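Local coordinates for protein DNA-binding response regulator, merR family (PDB 3CNB) that probably binds DNA as a response regulator of the MerR family, this chain being its CheY-like signal receiver domain, at residues Y34-I39 with H51-D56. Sequence-based numbering, arbitrary orientation.
Sequences YAKIKI and HTVKPD
Val53 meets two lysines of the edge strand, Lys38 through its methyls and Lys36 through its main-chain carbonyl oxygen, which the lysine's NZ approaches. Along Lys38, CB lies 3.9 Å from CG2 of Val53. The next carbon approaches the same methyl more closely, CG of Lys38 to CG2 of Val53 being 3.7 Å, with CG1 of Val53 a little farther from that CG at 4.1 Å. Because the chain bends at chi2 (-82°), CD, CE and NZ then turn away from the valine. Lysine suits an exposed strand position of this kind: its first methylenes cover a buried apolar residue while the ammonium stays on the outside. The branched valine, in turn, offers both methyls to that chain.

Lys36 makes its approach with its tip. Bends at chi3 and chi4 swing NZ round to 3.2 Å from the carbonyl O of Val53; a long, flexible chain suits this exposed place because only its end reaches that oxygen. Ser10 OG makes weak hydrogen bonds with both NZ and the carbonyl. Beyond Val53 the chain leaves helical geometry at Lys54, whose positive phi (46°) helps turn it toward the next strand.

The contact joins strand 36-40, at the edge of the parallel receiver-domain sheet, to the exit from helix 43-52. Strand 10-14 separates strand 36-40 from strand 57-61. On the opposite face Ile37 packs against helix 18-31, while the lysine side faces the end of helix 43-52; helices on both faces of a parallel sheet are the doubly wound alpha/beta arrangement of receiver domains.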
loop_
_atom_site.group_PDB
_atom_site.type_symbol
_atom_site.label_atom_id
_atom_site.label_comp_id
_atom_site.label_asym_id
_atom_site.label_seq_id
_atom_site.Cartn_x
_atom_site.Cartn_y
_atom_site.Cartn_z
ATOM N N TYR A 34 -15.124 -4.628 -8.770
ATOM C CA TYR A 34 -14.948 -6.080 -8.651
ATOM C C TYR A 34 -13.715 -6.515 -7.835
ATOM O O TYR A 34 -13.478 -7.709 -7.678
ATOM C CB TYR A 34 -14.947 -6.741 -10.043
ATOM C CG TYR A 34 -16.227 -6.504 -10.809
ATOM C CD1 TYR A 34 -17.374 -7.243 -10.528
ATOM C CD2 TYR A 34 -16.297 -5.521 -11.797
ATOM C CE1 TYR A 34 -18.560 -7.019 -11.217
ATOM C CE2 TYR A 34 -17.482 -5.286 -12.495
ATOM C CZ TYR A 34 -18.607 -6.038 -12.200
ATOM O OH TYR A 34 -19.782 -5.811 -12.882
ATOM N N ALA A 35 -12.933 -5.563 -7.323
ATOM C CA ALA A 35 -11.793 -5.911 -6.468
ATOM C C ALA A 35 -12.249 -6.267 -5.059
ATOM O O ALA A 35 -13.268 -5.768 -4.593
ATOM C CB ALA A 35 -10.805 -4.778 -6.405
ATOM N N LYS A 36 -11.506 -7.129 -4.371
ATOM C CA LYS A 36 -11.710 -7.213 -2.937
ATOM C C LYS A 36 -10.643 -6.407 -2.196
ATOM O O LYS A 36 -9.454 -6.536 -2.454
ATOM C CB LYS A 36 -11.931 -8.651 -2.424
ATOM C CG LYS A 36 -10.763 -9.595 -2.454
ATOM C CD LYS A 36 -11.271 -11.031 -2.244
ATOM C CE LYS A 36 -10.448 -11.806 -1.198
ATOM N NZ LYS A 36 -9.005 -11.986 -1.546
ATOM N N ILE A 37 -11.113 -5.530 -1.319
ATOM C CA ILE A 37 -10.266 -4.592 -0.614
ATOM C C ILE A 37 -10.332 -4.974 0.846
ATOM O O ILE A 37 -11.413 -5.137 1.392
ATOM C CB ILE A 37 -10.778 -3.155 -0.757
ATOM C CG1 ILE A 37 -11.248 -2.883 -2.193
ATOM C CG2 ILE A 37 -9.716 -2.173 -0.326
ATOM C CD1 ILE A 37 -10.270 -2.214 -3.067
ATOM N N LYS A 38 -9.171 -5.166 1.463
ATOM C CA LYS A 38 -9.099 -5.487 2.880
ATOM C C LYS A 38 -8.203 -4.501 3.619
ATOM O O LYS A 38 -7.270 -3.929 3.033
ATOM C CB LYS A 38 -8.634 -6.931 3.093
ATOM C CG LYS A 38 -9.567 -7.985 2.480
ATOM C CD LYS A 38 -10.759 -8.303 3.376
ATOM C CE LYS A 38 -11.816 -9.102 2.618
ATOM N NZ LYS A 38 -13.177 -8.894 3.193
ATOM N N ILE A 39 -8.534 -4.264 4.892
ATOM C CA ILE A 39 -7.758 -3.386 5.758
ATOM C C ILE A 39 -7.095 -4.146 6.907
ATOM O O ILE A 39 -7.734 -4.945 7.583
ATOM C CB ILE A 39 -8.606 -2.232 6.370
ATOM C CG1 ILE A 39 -9.409 -1.501 5.294
ATOM C CG2 ILE A 39 -7.718 -1.246 7.083
ATOM C CD1 ILE A 39 -10.595 -0.732 5.860
ATOM N N HIS A 51 -0.671 -12.804 3.870
ATOM C CA HIS A 51 -0.816 -14.183 3.419
ATOM C C HIS A 51 -2.255 -14.545 3.082
ATOM O O HIS A 51 -2.507 -15.151 2.040
ATOM C CB HIS A 51 -0.237 -15.130 4.462
ATOM C CG HIS A 51 1.222 -14.915 4.702
ATOM N ND1 HIS A 51 2.192 -15.502 3.925
ATOM C CD2 HIS A 51 1.878 -14.149 5.610
ATOM C CE1 HIS A 51 3.383 -15.117 4.346
ATOM N NE2 HIS A 51 3.222 -14.294 5.364
ATOM N N THR A 52 -3.199 -14.174 3.944
ATOM C CA THR A 52 -4.571 -14.712 3.824
ATOM C C THR A 52 -5.414 -14.045 2.718
ATOM O O THR A 52 -6.333 -14.653 2.164
ATOM C CB THR A 52 -5.340 -14.655 5.156
ATOM O OG1 THR A 52 -5.472 -13.296 5.583
ATOM C CG2 THR A 52 -4.622 -15.441 6.234
ATOM N N VAL A 53 -5.101 -12.788 2.425
ATOM C CA VAL A 53 -5.824 -11.994 1.441
ATOM C C VAL A 53 -5.168 -12.194 0.068
ATOM O O VAL A 53 -5.826 -12.061 -0.960
ATOM C CB VAL A 53 -5.846 -10.506 1.914
ATOM C CG1 VAL A 53 -6.133 -9.529 0.800
ATOM C CG2 VAL A 53 -6.831 -10.337 3.085
ATOM N N LYS A 54 -3.885 -12.563 0.079
ATOM C CA LYS A 54 -3.045 -12.687 -1.126
ATOM C C LYS A 54 -3.211 -11.472 -2.050
ATOM O O LYS A 54 -3.705 -11.617 -3.167
ATOM C CB LYS A 54 -3.346 -13.985 -1.889
ATOM C CG LYS A 54 -3.106 -15.269 -1.108
ATOM C CD LYS A 54 -4.158 -16.332 -1.431
ATOM C CE LYS A 54 -3.876 -17.029 -2.756
ATOM N NZ LYS A 54 -4.853 -18.124 -3.029
ATOM N N PRO A 55 -2.790 -10.279 -1.587
ATOM C CA PRO A 55 -3.138 -9.064 -2.323
ATOM C C PRO A 55 -2.288 -8.895 -3.565
ATOM O O PRO A 55 -1.163 -9.403 -3.637
ATOM C CB PRO A 55 -2.858 -7.952 -1.313
ATOM C CG PRO A 55 -1.778 -8.516 -0.411
ATOM C CD PRO A 55 -1.947 -10.003 -0.402
ATOM N N ASP A 56 -2.835 -8.222 -4.563
ATOM C CA ASP A 56 -2.071 -7.931 -5.766
ATOM C C ASP A 56 -1.381 -6.603 -5.573
ATOM O O ASP A 56 -0.337 -6.360 -6.145
ATOM C CB ASP A 56 -3.006 -7.885 -6.964
ATOM C CG ASP A 56 -3.677 -9.217 -7.209
ATOM O OD1 ASP A 56 -2.966 -10.155 -7.629
ATOM O OD2 ASP A 56 -4.887 -9.333 -6.950
#